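Local coordinates for protein phosphoribosylaminoimidazole-succinocarboxamide synthase (Pyrococcus horikoshii, PDB 4O7Y) that catalyses the ATP-dependent joining of L-aspartate to carboxyaminoimidazole ribonucleotide, a step of de novo purine biosynthesis, at residues Lys167-Val172 against Cys197-Ala202. Residues are numbered along the deposited sequence; the frame is centred on the assembly and turned at random.
Sequences KGIILV and CRFWDA. With C5P (cytidine-5'-monophosphate), chain B.
Val172 lays its CG2 methyl over one face of the Trp200 indole, 3.5 Å from the centroid of the five-membered ring: a CH-pi contact for which the broad, flat indole suits. CG1 stands anti to the backbone N (chi1 157°), which leaves CG2 anti to the carbonyl carbon and over the indole, while CG1 lies 3.7 Å from Arg198 CB. A beta-branched valine thus serves both neighbours. Beneath, the strands pair antiparallel: Ile170 N donates a hydrogen bond to Trp200 O (2.8 Å) and Trp200 N one to Ile170 O (3.1 Å). Ile169, Leu171 and Phe199 line the other face, where Leu171 CD1 reaches Phe199 CE1 at 3.7 Å, and Asp201 there is salt-bridged to Arg230. These residues, with Val172 and Trp200, are buried and tight; Ile170, Gly168 and Ala202 are partly exposed, joined by the bond from Ala202 N to Gly168 O (2.9 Å) and by Ile170 CD1 resting on Ala202 CA. Gly168, its positive phi favouring glycine, closes the preceding helix in a Schellman motif. At the far end the long, cationic Arg198 carries NH1 to O2P of the bound cytidine-5'-monophosphate (3.0 Å), while Asp211 and Asp173 form salt bridges with its guanidinium. A leucine here would probably leave that phosphate oxygen without this cationic donor and both aspartates without their arginine mate. The strand pair belongs to an antiparallel sheet, bordering the bound nucleotide: strand 84-93 also pairs with strand 169-180, and helices 143-165 and 220-232 pack against the Ile169 and Phe199 face through Leu164 and Ile227.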
ATOM      1  N   LYS A 167     -27.625  -5.632  16.424  1.00 39.05           N
ATOM      2  CA  LYS A 167     -27.978  -4.494  17.278  1.00 35.04           C
ATOM      3  C   LYS A 167     -28.269  -3.244  16.455  1.00 33.89           C
ATOM      4  O   LYS A 167     -28.396  -2.148  17.000  1.00 34.53           O
ATOM      5  CB  LYS A 167     -26.901  -4.227  18.335  1.00 37.66           C
ATOM      6  CG  LYS A 167     -27.062  -5.070  19.589  1.00 40.73           C
ATOM      7  CD  LYS A 167     -25.715  -5.356  20.224  1.00 42.41           C
ATOM      8  CE  LYS A 167     -25.793  -6.495  21.220  1.00 42.89           C
ATOM      9  NZ  LYS A 167     -26.569  -6.103  22.419  1.00 47.28           N
ATOM     10  N   GLY A 168     -28.393  -3.416  15.142  1.00 30.69           N
ATOM     11  CA  GLY A 168     -28.757  -2.315  14.241  1.00 31.28           C
ATOM     12  C   GLY A 168     -27.624  -1.387  13.822  1.00 29.27           C
ATOM     13  O   GLY A 168     -27.864  -0.227  13.468  1.00 28.70           O
ATOM     14  N   ILE A 169     -26.395  -1.904  13.849  1.00 29.13           N
ATOM     15  CA  ILE A 169     -25.185  -1.124  13.547  1.00 26.46           C
ATOM     16  C   ILE A 169     -24.350  -1.806  12.471  1.00 24.10           C
ATOM     17  O   ILE A 169     -24.047  -2.993  12.575  1.00 24.33           O
ATOM     18  CB  ILE A 169     -24.325  -0.930  14.818  1.00 28.65           C
ATOM     19  CG1 ILE A 169     -25.156  -0.232  15.907  1.00 30.28           C
ATOM     20  CG2 ILE A 169     -23.022  -0.179  14.485  1.00 28.06           C
ATOM     21  CD1 ILE A 169     -24.744  -0.543  17.333  1.00 34.05           C
ATOM     22  N   ILE A 170     -24.001  -1.051  11.429  1.00 22.89           N
ATOM     23  CA  ILE A 170     -23.082  -1.516  10.395  1.00 22.09           C
ATOM     24  C   ILE A 170     -21.645  -1.204  10.830  1.00 21.23           C
ATOM     25  O   ILE A 170     -21.303  -0.050  11.080  1.00 21.02           O
ATOM     26  CB  ILE A 170     -23.362  -0.869   9.021  1.00 22.67           C
ATOM     27  CG1 ILE A 170     -24.828  -1.119   8.619  1.00 25.14           C
ATOM     28  CG2 ILE A 170     -22.458  -1.475   7.949  1.00 22.31           C
ATOM     29  CD1 ILE A 170     -25.383  -0.072   7.675  1.00 30.63           C
ATOM     30  N   LEU A 171     -20.828  -2.241  10.931  1.00 20.31           N
ATOM     31  CA  LEU A 171     -19.395  -2.067  11.121  1.00 17.38           C
ATOM     32  C   LEU A 171     -18.765  -1.716   9.786  1.00 16.77           C
ATOM     33  O   LEU A 171     -18.525  -2.583   8.937  1.00 18.63           O
ATOM     34  CB  LEU A 171     -18.774  -3.320  11.724  1.00 18.35           C
ATOM     35  CG  LEU A 171     -17.261  -3.217  11.982  1.00 17.23           C
ATOM     36  CD1 LEU A 171     -16.956  -2.084  12.943  1.00 16.28           C
ATOM     37  CD2 LEU A 171     -16.775  -4.561  12.515  1.00 18.39           C
ATOM     38  N   VAL A 172     -18.543  -0.424   9.575  1.00 16.08           N
ATOM     39  CA  VAL A 172     -18.120   0.085   8.274  1.00 16.18           C
ATOM     40  C   VAL A 172     -16.621  -0.229   8.057  1.00 16.80           C
ATOM     41  O   VAL A 172     -16.232  -0.787   7.036  1.00 16.49           O
ATOM     42  CB  VAL A 172     -18.443   1.596   8.176  1.00 16.27           C
ATOM     43  CG1 VAL A 172     -17.564   2.306   7.139  1.00 15.61           C
ATOM     44  CG2 VAL A 172     -19.937   1.804   7.896  1.00 17.24           C
ATOM     45  N   CYS A 197     -13.257   2.923  15.180  1.00 17.65           N
ATOM     46  CA  CYS A 197     -14.158   2.206  14.272  1.00 18.12           C
ATOM     47  C   CYS A 197     -15.071   3.193  13.575  1.00 17.59           C
ATOM     48  O   CYS A 197     -15.321   4.282  14.079  1.00 18.73           O
ATOM     49  CB  CYS A 197     -15.044   1.207  15.022  1.00 17.63           C
ATOM     50  SG  CYS A 197     -14.216   0.016  16.107  1.00 17.33           S
ATOM     51  N   ARG A 198     -15.572   2.816  12.408  1.00 17.17           N
ATOM     52  CA  ARG A 198     -16.744   3.500  11.873  1.00 17.12           C
ATOM     53  C   ARG A 198     -17.968   2.639  12.098  1.00 18.31           C
ATOM     54  O   ARG A 198     -17.972   1.472  11.712  1.00 18.52           O
ATOM     55  CB  ARG A 198     -16.591   3.838  10.398  1.00 16.95           C
ATOM     56  CG  ARG A 198     -15.728   5.079  10.162  1.00 17.72           C
ATOM     57  CD  ARG A 198     -15.689   5.483   8.703  1.00 17.48           C
ATOM     58  NE  ARG A 198     -14.889   6.702   8.560  1.00 18.09           N
ATOM     59  CZ  ARG A 198     -13.608   6.737   8.218  1.00 19.10           C
ATOM     60  NH1 ARG A 198     -12.947   5.628   7.902  1.00 20.16           N
ATOM     61  NH2 ARG A 198     -12.986   7.898   8.145  1.00 20.56           N
ATOM     62  N   PHE A 199     -18.989   3.245  12.716  1.00 18.08           N
ATOM     63  CA  PHE A 199     -20.260   2.616  13.079  1.00 20.85           C
ATOM     64  C   PHE A 199     -21.391   3.456  12.476  1.00 23.19           C
ATOM     65  O   PHE A 199     -21.491   4.662  12.752  1.00 23.38           O
ATOM     66  CB  PHE A 199     -20.493   2.640  14.594  1.00 19.33           C
ATOM     67  CG  PHE A 199     -19.508   1.852  15.423  1.00 20.37           C
ATOM     68  CD1 PHE A 199     -19.126   0.543  15.082  1.00 20.20           C
ATOM     69  CD2 PHE A 199     -19.007   2.405  16.611  1.00 19.03           C
ATOM     70  CE1 PHE A 199     -18.250  -0.172  15.895  1.00 19.75           C
ATOM     71  CE2 PHE A 199     -18.139   1.676  17.428  1.00 19.52           C
ATOM     72  CZ  PHE A 199     -17.766   0.384  17.072  1.00 19.45           C
ATOM     73  N   TRP A 200     -22.209   2.834  11.634  1.00 25.59           N
ATOM     74  CA  TRP A 200     -23.356   3.501  11.002  1.00 25.92           C
ATOM     75  C   TRP A 200     -24.634   2.892  11.463  1.00 26.59           C
ATOM     76  O   TRP A 200     -24.725   1.677  11.649  1.00 25.73           O
ATOM     77  CB  TRP A 200     -23.299   3.363   9.492  1.00 24.12           C
ATOM     78  CG  TRP A 200     -22.275   4.208   8.811  1.00 23.33           C
ATOM     79  CD1 TRP A 200     -21.306   5.045   9.403  1.00 24.93           C
ATOM     80  CD2 TRP A 200     -22.055   4.317   7.372  1.00 23.93           C
ATOM     81  NE1 TRP A 200     -20.542   5.656   8.450  1.00 24.77           N
ATOM     82  CE2 TRP A 200     -20.935   5.249   7.196  1.00 24.89           C
ATOM     83  CE3 TRP A 200     -22.643   3.742   6.244  1.00 24.90           C
ATOM     84  CZ2 TRP A 200     -20.443   5.570   5.944  1.00 25.12           C
ATOM     85  CZ3 TRP A 200     -22.140   4.094   4.983  1.00 25.74           C
ATOM     86  CH2 TRP A 200     -21.064   4.976   4.843  1.00 25.94           C
ATOM     87  N   ASP A 201     -25.652   3.726  11.657  1.00 30.12           N
ATOM     88  CA  ASP A 201     -26.971   3.182  11.942  1.00 29.80           C
ATOM     89  C   ASP A 201     -27.435   2.391  10.718  1.00 30.46           C
ATOM     90  O   ASP A 201     -27.310   2.877   9.589  1.00 30.90           O
ATOM     91  CB  ASP A 201     -27.991   4.268  12.266  1.00 30.65           C
ATOM     92  CG  ASP A 201     -29.385   3.687  12.449  1.00 29.67           C
ATOM     93  OD1 ASP A 201     -29.594   2.953  13.425  1.00 28.49           O
ATOM     94  OD2 ASP A 201     -30.236   3.906  11.578  1.00 32.83           O
ATOM     95  N   ALA A 202     -27.938   1.176  10.950  1.00 33.23           N
ATOM     96  CA  ALA A 202     -28.432   0.316   9.863  1.00 37.82           C
ATOM     97  C   ALA A 202     -29.547   0.989   9.053  1.00 38.66           C
ATOM     98  O   ALA A 202     -29.502   0.973   7.825  1.00 40.86           O
ATOM     99  CB  ALA A 202     -28.883  -1.043  10.383  1.00 35.46           C
TER
HETATM  100  O3P C5P B 301      -8.009   5.133   6.625  1.00 20.52           O
HETATM  101  P   C5P B 301      -9.160   5.930   7.246  1.00 22.11           P
HETATM  102  O1P C5P B 301      -8.763   7.287   7.748  1.00 18.69           O
HETATM  103  O2P C5P B 301     -10.394   5.911   6.372  1.00 20.23           O
HETATM  104  O5' C5P B 301      -9.600   5.194   8.573  1.00 21.04           O
HETATM  105  C5' C5P B 301      -9.948   3.782   8.565  1.00 21.75           C
HETATM  106  C4' C5P B 301     -10.496   3.346   9.933  1.00 23.21           C
HETATM  107  O4' C5P B 301      -9.385   3.179  10.816  1.00 25.67           O
HETATM  108  C3' C5P B 301     -11.419   4.368  10.628  1.00 24.60           C
HETATM  109  O3' C5P B 301     -12.371   3.668  11.439  1.00 20.78           O
HETATM  110  C2' C5P B 301     -10.511   5.162  11.539  1.00 25.30           C
HETATM  111  O2' C5P B 301     -11.214   5.659  12.691  1.00 27.94           O
HETATM  112  C1' C5P B 301      -9.478   4.107  11.913  1.00 26.61           C
HETATM  113  N1  C5P B 301      -8.153   4.679  12.196  1.00 29.95           N
HETATM  114  C2  C5P B 301      -7.697   4.795  13.550  1.00 27.69           C
HETATM  115  N3  C5P B 301      -6.471   5.322  13.811  1.00 28.16           N
HETATM  116  C4  C5P B 301      -5.683   5.728  12.788  1.00 31.24           C
HETATM  117  C5  C5P B 301      -6.109   5.644  11.453  1.00 32.53           C
HETATM  118  C6  C5P B 301      -7.363   5.102  11.173  1.00 32.32           C
HETATM  119  O2  C5P B 301      -8.415   4.410  14.494  1.00 22.93           O
HETATM  120  N4  C5P B 301      -4.463   6.250  13.054  1.00 32.35           N